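Local structure of probable transcriptional regulator, LysR family protein (Rhodococcus sp., 2QL3) at residues L108-P113 / A132-N137; H104-L109 / W151-Q156; G10-L15 / D41-L46; N137-R142 / V162-L167. The protein probably regulates transcription by binding DNA, as LysR-family members generally do, and this chain is its C-terminal substrate-binding domain. One frame throughout, in Å; residues are numbered along the deposited sequence.

Contact 1. Residues L108-P113 / A132-N137; sequences LLDAPP and AYRTAN
The flat guanidinium of R134 rests one face on the methyl CD2 of L108, offset toward the rim, with CD2 3.3 Å from R134 NH2, while D110 OD2 lies at its edge. That edge carries a salt bridge: R134 NH2 donates to D110 OD2 over 3.1 Å, in the guanidinium plane but from above the carboxylate, the two planes being 72° apart. CG anti to the backbone N (chi1 172°) starts the arginine chain out side by side with L108, R134 CG packs on D110 CB, and the chain bends at chi3. A long, partly apolar side chain suits this exposed strand edge, since it can lie on leucine and still end in a charge. The other carboxylate oxygen, D110 OD1, bonds to T115 of helix 114-125; an alanine in place of D110 would probably leave both the guanidinium and the T115 hydroxyl without this partner and let R134 swing more freely. The backbones pair in parallel through L108 N to Y133 O and T135 N to L108 O; just past the strand end, D110 N donates to T135 O at 2.6 Å. On the other face L109 CD1 packs 3.6 Å from A136 C. T135 OG1 accepts from N137 N in an ST turn leading into helix 138-147, and also meets E40 of the second subunit. The parallel pairing is that of a beta-alpha-beta unit: strand 106-109, helix 114-125, strand 131-135.

Contact 2. Residues H104-L109 / W151-Q156; sequences HPMVLL and WTLLLQ
M106 and W151 meet in a buried strand-to-strand contact, where strand 106-109 passes beside strand 152-154 with their directions 31° apart and a single backbone bridge between these two residues. It links the parallel pair 106-109 and 131-135 to the strand that runs against 69-84. The bridge rests on V107 N, which donates to W151 O at 2.8 Å, and on W151 N, which donates to P105 O. W151 holds its CG between the backbone N and the carbonyl carbon (chi1 59°), and its indole comes against H104, P105 and M106. M106 CG sits over the six-membered ring, 3.7 Å from its centroid and 3° off the normal, a CH-pi contact; the selenium of this selenomethionine approaches the same ring obliquely. The extended chain carries CE on to L153 CG at 3.9 Å. A long, unbranched, polarisable side chain suits so broad an aromatic face. At the indole edge NE1 donates to H104 O over 3.0 Å, from above the carbonyl plane, and more weakly to L101 O. T152 OG1 donates to V107 O at 2.6 Å and accepts from a water 3.1 Å away, which itself accepts from L109 N at 2.9 Å. Threonine thus fits where the strands diverge: its hydroxyl and one water take over from direct backbone pairing, so that the polar groups named remain satisfied inside an otherwise apolar layer.

Contact 3. Residues G10-L15 / D41-L46; sequences GCYPAL and DTQNRL. With PO4 (phosphate ion), chain O; PO4 (phosphate ion), chain Q.
The parallel pairing of strands 5-11 and 34-40 runs on by one bond past the second strand, D41 N donating to C11 O at 2.8 Å, and just beyond it the chain turns into helix 43-51. L46, one turn into that helix, points at the strand and lays CD2 3.6 Å from C11 C. G10 suits this spot because a CB there would collide with L46 CD1. Y12 has its CG anti to the carbonyl carbon (chi1 -63°), and its ring brings CE1 to 3.9 Å from Q43 CA while CD1 touches L46 CD2. Its hydroxyl reaches past the apolar part: Y12 OH is 2.6 Å from a water that donates to Q43 O, so a tyrosine can pack and still serve its polar end. P13 closes the corner, with CD 3.4 Å from D41 O, a ring carbon against a carbonyl oxygen. Just before the helix, D41 OD1 accepts from R45 NE at 2.8 Å, on the syn side, in a salt bridge, and from T42 N at 2.9 Å through its anti lone pair. The aspartate thus ties the residue before the helix to its first turn. A phosphate, probably from the crystallisation liquor, accepts from N44 N at its O1 (2.9 Å). The N44 N-H and the positive N terminus of the helix would probably favour such an anion, although its oxygen near T42 is modelled too close to be trusted.

Contact 4. Residues N137-R142 / V162-L167; sequences NFETAR and VTYEGL
E139 and R142, one turn apart on helix 138-147, hold the type I beta turn T163-G166 against the start of that helix. E139 CG stands over the centre of the Y164 ring, 3.6 Å from its centroid and 3° off the normal, a CH-pi contact; CG anti to the backbone N (chi1 -173°) puts it there. The carboxylate then turns back so that OE1 accepts from Y164 N at 3.0 Å, on the anti side. R142 grips a single oxygen with two nitrogens, NH1 at 3.2 Å and NH2 at 3.0 Å from V162 O, both coming from the same face of the carbonyl. In the next shell R142 NH2 also donates to the syn lone pair of E139 OE2, a 2.9 Å salt bridge that helps to fix the glutamate's rotation. A leucine in place of R142 would probably leave V162 O without these two donors and E139 OE2 without its charged mate, so that the carboxylate would be held less firmly. Arginine fits because its flat, multi-donor end can serve both. E139 OE2 also takes Y164 OH of the second subunit, and Y164 OH meets E139 of that subunit in return, so the contact lies in the dimer interface. The turn itself is positioned by T163, whose CG2 packs 3.3 Å from R142 O and whose OG1 accepts from E165 N at 3.3 Å in an ST turn.

From the N terminus, contact 3 comes first, closing 25 intervening residues that include helix 20-30 and strand 34-40, in the lobe that holds the chain ends. Contacts 1 and 2 start from the same strand, 106-109, contact 1 closing first, at 132-137, and contact 2 later, at 151-156. Contact 4 starts at N137, where contact 1 ends, and crosses contact 2, since its second segment lies beyond 156. Contacts 1, 2 and 4 therefore knit the second lobe: three strands, helix 138-147 and the loop before strand 169-173. Contact 3 reaches that lobe through Y12 and Q43, which touch P113 and P112 of contact 1.

Contact 1. Residues L108-P113 / A132-N137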
# COMPACT_ATOMS: atom_id res chain seq x y z
N LEU A 108 -11.98 -7.20 -2.72
CA LEU A 108 -10.98 -8.18 -3.11
C LEU A 108 -9.59 -7.53 -3.25
O LEU A 108 -9.41 -6.54 -3.97
CB LEU A 108 -11.38 -8.84 -4.44
CG LEU A 108 -10.38 -9.73 -5.13
CD1 LEU A 108 -10.31 -11.01 -4.40
CD2 LEU A 108 -10.73 -10.03 -6.61
N LEU A 109 -8.63 -8.07 -2.51
CA LEU A 109 -7.23 -7.71 -2.75
C LEU A 109 -6.73 -8.49 -3.98
O LEU A 109 -6.62 -9.70 -3.96
CB LEU A 109 -6.37 -8.04 -1.51
CG LEU A 109 -4.89 -7.60 -1.70
CD1 LEU A 109 -4.80 -6.07 -1.88
CD2 LEU A 109 -4.02 -8.06 -0.58
N ASP A 110 -6.53 -7.80 -5.09
CA ASP A 110 -6.12 -8.51 -6.28
C ASP A 110 -4.62 -8.31 -6.40
O ASP A 110 -4.17 -7.39 -7.08
CB ASP A 110 -6.82 -7.96 -7.51
CG ASP A 110 -6.45 -8.75 -8.80
OD1 ASP A 110 -5.52 -9.62 -8.80
OD2 ASP A 110 -7.10 -8.48 -9.83
N ALA A 111 -3.84 -9.12 -5.69
CA ALA A 111 -2.38 -8.96 -5.75
C ALA A 111 -1.79 -10.35 -5.84
O ALA A 111 -1.42 -10.90 -4.80
CB ALA A 111 -1.84 -8.19 -4.52
N PRO A 112 -1.70 -10.93 -7.08
CA PRO A 112 -1.21 -12.31 -7.17
C PRO A 112 0.09 -12.51 -6.36
O PRO A 112 1.00 -11.61 -6.38
CB PRO A 112 -1.04 -12.54 -8.68
CG PRO A 112 -1.99 -11.55 -9.35
CD PRO A 112 -2.06 -10.35 -8.40
N PRO A 113 0.21 -13.65 -5.67
CA PRO A 113 -0.66 -14.85 -5.69
C PRO A 113 -1.91 -14.76 -4.77
O PRO A 113 -2.66 -15.73 -4.69
CB PRO A 113 0.26 -15.93 -5.15
CG PRO A 113 1.10 -15.15 -4.12
CD PRO A 113 1.36 -13.84 -4.74
N ALA A 132 -17.54 -6.29 -5.00
CA ALA A 132 -17.97 -4.89 -5.12
C ALA A 132 -16.79 -3.97 -5.46
O ALA A 132 -16.96 -2.95 -6.16
CB ALA A 132 -18.61 -4.45 -3.81
N TYR A 133 -15.60 -4.31 -4.96
CA TYR A 133 -14.43 -3.47 -5.18
C TYR A 133 -13.18 -4.34 -5.24
O TYR A 133 -13.07 -5.31 -4.52
CB TYR A 133 -14.26 -2.38 -4.09
CG TYR A 133 -15.43 -1.44 -3.99
CD1 TYR A 133 -15.59 -0.40 -4.90
CD2 TYR A 133 -16.43 -1.65 -3.01
CE1 TYR A 133 -16.73 0.46 -4.86
CE2 TYR A 133 -17.58 -0.80 -2.94
CZ TYR A 133 -17.69 0.26 -3.87
OH TYR A 133 -18.77 1.11 -3.84
N ARG A 134 -12.24 -3.96 -6.10
CA ARG A 134 -11.01 -4.67 -6.31
C ARG A 134 -9.88 -3.64 -6.20
O ARG A 134 -10.07 -2.45 -6.57
CB ARG A 134 -11.09 -5.33 -7.70
CG ARG A 134 -9.86 -5.97 -8.20
CD ARG A 134 -10.10 -6.46 -9.67
NE ARG A 134 -11.28 -7.34 -9.77
CZ ARG A 134 -11.25 -8.68 -9.82
NH1 ARG A 134 -12.41 -9.34 -9.91
NH2 ARG A 134 -10.09 -9.37 -9.78
N THR A 135 -8.76 -4.06 -5.60
CA THR A 135 -7.57 -3.20 -5.39
C THR A 135 -6.31 -4.07 -5.26
O THR A 135 -6.34 -5.19 -4.72
CB THR A 135 -7.70 -2.32 -4.10
OG1 THR A 135 -6.46 -1.62 -3.87
CG2 THR A 135 -7.98 -3.18 -2.85
N ALA A 136 -5.18 -3.60 -5.75
CA ALA A 136 -3.93 -4.33 -5.44
C ALA A 136 -3.22 -3.79 -4.18
O ALA A 136 -2.17 -4.31 -3.77
CB ALA A 136 -2.97 -4.36 -6.67
N ASN A 137 -3.83 -2.79 -3.55
CA ASN A 137 -3.24 -2.10 -2.40
C ASN A 137 -3.78 -2.64 -1.07
O ASN A 137 -4.94 -2.59 -0.83
CB ASN A 137 -3.52 -0.62 -2.49
CG ASN A 137 -2.69 0.19 -1.48
OD1 ASN A 137 -1.65 -0.28 -0.98
ND2 ASN A 137 -3.12 1.40 -1.19

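Contact 2. Residues H104-L109 / W151-Q156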
# COMPACT_ATOMS: atom_id res chain seq x y z
N HIS A 104 -22.85 -11.16 0.87
CA HIS A 104 -22.41 -9.79 1.25
C HIS A 104 -21.30 -9.37 0.29
O HIS A 104 -20.52 -10.22 -0.18
CB HIS A 104 -21.85 -9.79 2.66
CG HIS A 104 -22.87 -9.95 3.73
ND1 HIS A 104 -23.23 -11.19 4.23
CD2 HIS A 104 -23.60 -9.04 4.41
CE1 HIS A 104 -24.17 -11.03 5.15
NE2 HIS A 104 -24.40 -9.74 5.29
N PRO A 105 -21.22 -8.04 -0.02
CA PRO A 105 -20.26 -7.56 -1.01
C PRO A 105 -18.84 -7.76 -0.52
O PRO A 105 -18.57 -7.47 0.62
CB PRO A 105 -20.52 -6.03 -1.05
CG PRO A 105 -21.40 -5.72 0.04
CD PRO A 105 -22.04 -6.96 0.55
N MSE A 106 -17.95 -8.24 -1.38
CA MSE A 106 -16.58 -8.39 -0.97
C MSE A 106 -15.68 -7.28 -1.55
O MSE A 106 -15.93 -6.79 -2.62
CB MSE A 106 -16.05 -9.81 -1.35
CG MSE A 106 -14.59 -10.09 -0.87
SE MSE A 106 -13.78 -11.44 -2.02
CE MSE A 106 -12.15 -11.87 -0.89
N VAL A 107 -14.63 -6.90 -0.78
CA VAL A 107 -13.53 -6.04 -1.24
C VAL A 107 -12.38 -7.04 -1.46
O VAL A 107 -11.94 -7.70 -0.52
CB VAL A 107 -13.09 -4.99 -0.16
CG1 VAL A 107 -11.87 -4.20 -0.62
CG2 VAL A 107 -14.19 -4.02 0.14
N LEU A 108 -11.98 -7.20 -2.72
CA LEU A 108 -10.98 -8.18 -3.11
C LEU A 108 -9.59 -7.53 -3.25
O LEU A 108 -9.41 -6.54 -3.97
CB LEU A 108 -11.38 -8.84 -4.44
CG LEU A 108 -10.38 -9.73 -5.13
CD1 LEU A 108 -10.31 -11.01 -4.40
CD2 LEU A 108 -10.73 -10.03 -6.61
N LEU A 109 -8.63 -8.07 -2.51
CA LEU A 109 -7.23 -7.71 -2.75
C LEU A 109 -6.73 -8.49 -3.98
O LEU A 109 -6.62 -9.70 -3.96
CB LEU A 109 -6.37 -8.04 -1.51
CG LEU A 109 -4.89 -7.60 -1.70
CD1 LEU A 109 -4.80 -6.07 -1.88
CD2 LEU A 109 -4.02 -8.06 -0.58
N TRP A 151 -16.46 -6.97 3.00
CA TRP A 151 -15.61 -7.79 3.83
C TRP A 151 -14.42 -8.18 2.97
O TRP A 151 -14.53 -8.22 1.73
CB TRP A 151 -16.38 -9.04 4.32
CG TRP A 151 -16.92 -9.95 3.22
CD1 TRP A 151 -18.16 -9.88 2.63
CD2 TRP A 151 -16.26 -11.06 2.61
NE1 TRP A 151 -18.30 -10.87 1.69
CE2 TRP A 151 -17.14 -11.61 1.65
CE3 TRP A 151 -14.99 -11.65 2.77
CZ2 TRP A 151 -16.82 -12.71 0.87
CZ3 TRP A 151 -14.67 -12.76 2.00
CH2 TRP A 151 -15.58 -13.29 1.06
N THR A 152 -13.29 -8.52 3.59
CA THR A 152 -12.21 -9.09 2.83
C THR A 152 -11.60 -10.33 3.46
O THR A 152 -11.97 -10.75 4.55
CB THR A 152 -11.10 -8.05 2.45
OG1 THR A 152 -10.36 -8.55 1.32
CG2 THR A 152 -10.15 -7.72 3.66
N LEU A 153 -10.65 -10.92 2.77
CA LEU A 153 -9.76 -11.87 3.43
C LEU A 153 -8.32 -11.53 3.15
O LEU A 153 -7.98 -11.17 2.03
CB LEU A 153 -10.09 -13.32 3.08
CG LEU A 153 -10.11 -13.94 1.71
CD1 LEU A 153 -8.84 -14.77 1.56
CD2 LEU A 153 -11.31 -14.85 1.57
N LEU A 154 -7.50 -11.65 4.19
CA LEU A 154 -6.10 -11.21 4.18
C LEU A 154 -5.22 -12.24 4.85
O LEU A 154 -5.62 -12.92 5.80
CB LEU A 154 -5.94 -9.84 4.90
CG LEU A 154 -6.62 -8.56 4.31
CD1 LEU A 154 -6.52 -7.42 5.28
CD2 LEU A 154 -6.17 -8.12 2.88
N LEU A 155 -3.98 -12.31 4.35
CA LEU A 155 -2.99 -13.29 4.78
C LEU A 155 -2.14 -12.70 5.89
O LEU A 155 -1.38 -13.42 6.55
CB LEU A 155 -2.10 -13.72 3.60
CG LEU A 155 -2.67 -14.84 2.71
CD1 LEU A 155 -2.57 -16.14 3.46
CD2 LEU A 155 -4.14 -14.63 2.37
N GLN A 156 -2.22 -11.40 6.07
CA GLN A 156 -1.48 -10.80 7.14
C GLN A 156 -2.31 -9.80 7.92
O GLN A 156 -3.33 -9.29 7.45
CB GLN A 156 -0.25 -10.09 6.59
CG GLN A 156 0.63 -10.98 5.70
CD GLN A 156 1.80 -10.22 5.26
OE1 GLN A 156 1.81 -9.65 4.15
NE2 GLN A 156 2.79 -10.12 6.15
O HOH W 1 -9.03 -10.37 -0.74

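Contact 3. Residues G10-L15 / D41-L46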
# COMPACT_ATOMS: atom_id res chain seq x y z
N GLY A 10 14.43 -9.06 -2.93
CA GLY A 10 13.13 -8.67 -3.48
C GLY A 10 12.03 -9.15 -2.57
O GLY A 10 12.26 -10.04 -1.70
N CYS A 11 10.84 -8.59 -2.75
CA CYS A 11 9.65 -9.12 -2.08
C CYS A 11 8.36 -8.68 -2.76
O CYS A 11 8.40 -7.76 -3.58
CB CYS A 11 9.65 -8.75 -0.60
SG CYS A 11 9.19 -7.10 -0.25
N TYR A 12 7.24 -9.34 -2.43
CA TYR A 12 5.91 -8.91 -2.90
C TYR A 12 5.49 -7.69 -2.07
O TYR A 12 5.79 -7.62 -0.89
CB TYR A 12 4.84 -10.00 -2.73
CG TYR A 12 5.06 -11.26 -3.53
CD1 TYR A 12 5.83 -11.25 -4.72
CD2 TYR A 12 4.49 -12.47 -3.11
CE1 TYR A 12 6.05 -12.44 -5.44
CE2 TYR A 12 4.70 -13.64 -3.80
CZ TYR A 12 5.46 -13.61 -4.97
OH TYR A 12 5.69 -14.78 -5.63
N PRO A 13 4.82 -6.69 -2.70
CA PRO A 13 4.54 -5.43 -1.97
C PRO A 13 3.86 -5.53 -0.59
O PRO A 13 4.25 -4.79 0.29
CB PRO A 13 3.71 -4.59 -2.99
CG PRO A 13 4.20 -5.13 -4.36
CD PRO A 13 4.35 -6.64 -4.10
N ALA A 14 2.91 -6.45 -0.41
CA ALA A 14 2.23 -6.69 0.86
C ALA A 14 3.15 -7.20 1.97
O ALA A 14 2.81 -7.17 3.15
CB ALA A 14 1.09 -7.67 0.64
N LEU A 15 4.31 -7.69 1.59
CA LEU A 15 5.31 -8.17 2.52
C LEU A 15 6.28 -7.03 2.89
O LEU A 15 6.97 -7.12 3.91
CB LEU A 15 6.08 -9.31 1.85
CG LEU A 15 5.72 -10.76 2.19
CD1 LEU A 15 4.43 -10.97 2.82
CD2 LEU A 15 5.95 -11.74 1.04
N ASP A 41 8.31 -6.11 -5.89
CA ASP A 41 7.74 -6.28 -7.25
C ASP A 41 6.63 -7.25 -7.28
O ASP A 41 6.48 -8.02 -6.34
CB ASP A 41 8.77 -6.60 -8.33
CG ASP A 41 8.61 -5.68 -9.52
OD1 ASP A 41 7.43 -5.43 -9.97
OD2 ASP A 41 9.65 -5.21 -10.00
N THR A 42 5.82 -7.17 -8.35
CA THR A 42 4.65 -8.00 -8.51
C THR A 42 5.12 -9.41 -8.84
O THR A 42 6.32 -9.66 -9.02
CB THR A 42 3.83 -7.50 -9.71
OG1 THR A 42 4.66 -7.56 -10.86
CG2 THR A 42 3.37 -6.07 -9.51
N GLN A 43 4.18 -10.33 -8.97
CA GLN A 43 4.54 -11.73 -8.98
C GLN A 43 5.49 -12.17 -10.11
O GLN A 43 6.55 -12.69 -9.83
CB GLN A 43 3.28 -12.55 -8.97
CG GLN A 43 3.48 -14.01 -9.24
CD GLN A 43 2.15 -14.76 -9.31
OE1 GLN A 43 1.91 -15.62 -8.48
NE2 GLN A 43 1.31 -14.45 -10.33
N ASN A 44 5.11 -11.99 -11.38
CA ASN A 44 6.02 -12.36 -12.49
C ASN A 44 7.32 -11.56 -12.54
O ASN A 44 8.37 -12.10 -12.91
CB ASN A 44 5.34 -12.31 -13.85
CG ASN A 44 4.06 -13.17 -13.90
OD1 ASN A 44 3.80 -13.93 -12.98
ND2 ASN A 44 3.30 -13.08 -14.98
N ARG A 45 7.24 -10.29 -12.21
CA ARG A 45 8.38 -9.43 -12.36
C ARG A 45 9.41 -9.86 -11.35
O ARG A 45 10.60 -9.97 -11.72
CB ARG A 45 8.00 -7.93 -12.26
CG ARG A 45 7.14 -7.43 -13.43
CD ARG A 45 6.64 -5.95 -13.24
NE ARG A 45 7.71 -5.08 -12.74
CZ ARG A 45 8.35 -4.14 -13.45
NH1 ARG A 45 9.35 -3.46 -12.90
NH2 ARG A 45 8.01 -3.90 -14.71
N LEU A 46 9.01 -10.20 -10.13
CA LEU A 46 10.00 -10.68 -9.09
C LEU A 46 10.64 -12.00 -9.54
O LEU A 46 11.85 -12.21 -9.46
CB LEU A 46 9.34 -10.86 -7.71
CG LEU A 46 10.25 -10.55 -6.47
CD1 LEU A 46 10.47 -9.05 -6.47
CD2 LEU A 46 9.66 -10.94 -5.17
P PO4 O . 2.85 -9.48 -12.88
O1 PO4 O . 2.64 -10.80 -12.19
O2 PO4 O . 4.22 -8.89 -12.49
O3 PO4 O . 2.93 -9.57 -14.36
O4 PO4 O . 1.74 -8.51 -12.43
P PO4 Q . 11.43 -1.77 -15.70
O1 PO4 Q . 11.89 -3.16 -15.29
O2 PO4 Q . 12.59 -1.01 -16.34
O3 PO4 Q . 10.29 -1.89 -16.70
O4 PO4 Q . 10.94 -1.01 -14.48
O HOH W 2 7.11 -14.69 -7.78

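Contact 4. Residues N137-R142 / V162-L167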
# COMPACT_ATOMS: atom_id res chain seq x y z
N ASN A 137 -3.83 -2.79 -3.55
CA ASN A 137 -3.24 -2.10 -2.40
C ASN A 137 -3.78 -2.64 -1.07
O ASN A 137 -4.94 -2.59 -0.83
CB ASN A 137 -3.52 -0.62 -2.49
CG ASN A 137 -2.69 0.19 -1.48
OD1 ASN A 137 -1.65 -0.28 -0.98
ND2 ASN A 137 -3.12 1.40 -1.19
N PHE A 138 -2.92 -3.17 -0.23
CA PHE A 138 -3.34 -3.83 1.01
C PHE A 138 -4.13 -2.90 1.90
O PHE A 138 -5.15 -3.28 2.44
CB PHE A 138 -2.11 -4.37 1.73
CG PHE A 138 -2.37 -5.36 2.80
CD1 PHE A 138 -2.26 -6.72 2.54
CD2 PHE A 138 -2.53 -4.95 4.11
CE1 PHE A 138 -2.43 -7.69 3.57
CE2 PHE A 138 -2.70 -5.89 5.13
CZ PHE A 138 -2.67 -7.26 4.86
N GLU A 139 -3.62 -1.69 2.07
CA GLU A 139 -4.30 -0.73 2.95
C GLU A 139 -5.60 -0.24 2.35
O GLU A 139 -6.53 0.06 3.08
CB GLU A 139 -3.43 0.46 3.27
CG GLU A 139 -4.06 1.40 4.33
CD GLU A 139 -4.39 0.70 5.67
OE1 GLU A 139 -5.19 1.27 6.45
OE2 GLU A 139 -3.88 -0.41 5.95
N THR A 140 -5.68 -0.16 1.02
CA THR A 140 -6.94 0.18 0.43
C THR A 140 -8.01 -0.87 0.79
O THR A 140 -9.15 -0.52 1.10
CB THR A 140 -6.84 0.41 -1.08
OG1 THR A 140 -5.92 1.49 -1.34
CG2 THR A 140 -8.23 0.72 -1.68
N ALA A 141 -7.62 -2.15 0.80
CA ALA A 141 -8.56 -3.20 1.14
C ALA A 141 -9.01 -3.01 2.58
O ALA A 141 -10.18 -3.07 2.85
CB ALA A 141 -7.95 -4.58 0.96
N ARG A 142 -8.07 -2.83 3.51
CA ARG A 142 -8.40 -2.64 4.95
C ARG A 142 -9.20 -1.39 5.16
O ARG A 142 -10.21 -1.43 5.90
CB ARG A 142 -7.13 -2.52 5.82
CG ARG A 142 -6.31 -3.76 5.88
CD ARG A 142 -5.03 -3.54 6.73
NE ARG A 142 -5.34 -3.53 8.16
CZ ARG A 142 -5.19 -2.50 8.99
NH1 ARG A 142 -5.47 -2.65 10.28
NH2 ARG A 142 -4.76 -1.34 8.54
N VAL A 162 -6.38 -0.67 12.92
CA VAL A 162 -6.88 0.67 12.59
C VAL A 162 -6.40 0.97 11.17
O VAL A 162 -5.32 0.53 10.78
CB VAL A 162 -6.41 1.76 13.63
CG1 VAL A 162 -6.90 3.12 13.25
CG2 VAL A 162 -7.03 1.44 15.02
N THR A 163 -7.24 1.65 10.40
CA THR A 163 -6.97 1.94 9.04
C THR A 163 -6.42 3.35 8.97
O THR A 163 -6.37 4.06 10.00
CB THR A 163 -8.23 1.84 8.15
OG1 THR A 163 -9.07 2.97 8.40
CG2 THR A 163 -9.05 0.51 8.37
N TYR A 164 -6.05 3.80 7.76
CA TYR A 164 -5.55 5.18 7.59
C TYR A 164 -6.57 6.27 7.93
O TYR A 164 -6.19 7.38 8.26
CB TYR A 164 -5.05 5.43 6.16
CG TYR A 164 -3.67 4.86 5.77
CD1 TYR A 164 -3.17 5.04 4.47
CD2 TYR A 164 -2.88 4.14 6.68
CE1 TYR A 164 -1.91 4.58 4.10
CE2 TYR A 164 -1.62 3.65 6.33
CZ TYR A 164 -1.14 3.89 5.04
OH TYR A 164 0.10 3.43 4.69
N GLU A 165 -7.87 5.99 7.81
CA GLU A 165 -8.88 6.95 8.21
C GLU A 165 -9.14 6.94 9.73
O GLU A 165 -9.94 7.74 10.21
CB GLU A 165 -10.20 6.69 7.53
CG GLU A 165 -10.12 6.57 6.05
CD GLU A 165 -11.50 6.42 5.42
OE1 GLU A 165 -12.21 5.46 5.78
OE2 GLU A 165 -11.85 7.29 4.58
N GLY A 166 -8.45 6.08 10.48
CA GLY A 166 -8.65 5.97 11.92
C GLY A 166 -9.86 5.12 12.29
O GLY A 166 -10.43 5.30 13.38
N LEU A 167 -10.28 4.22 11.38
CA LEU A 167 -11.41 3.34 11.68
C LEU A 167 -10.94 1.95 12.09
O LEU A 167 -9.85 1.53 11.67
CB LEU A 167 -12.35 3.25 10.49
CG LEU A 167 -13.13 4.51 10.22
CD1 LEU A 167 -14.10 4.23 9.12
CD2 LEU A 167 -13.89 5.06 11.49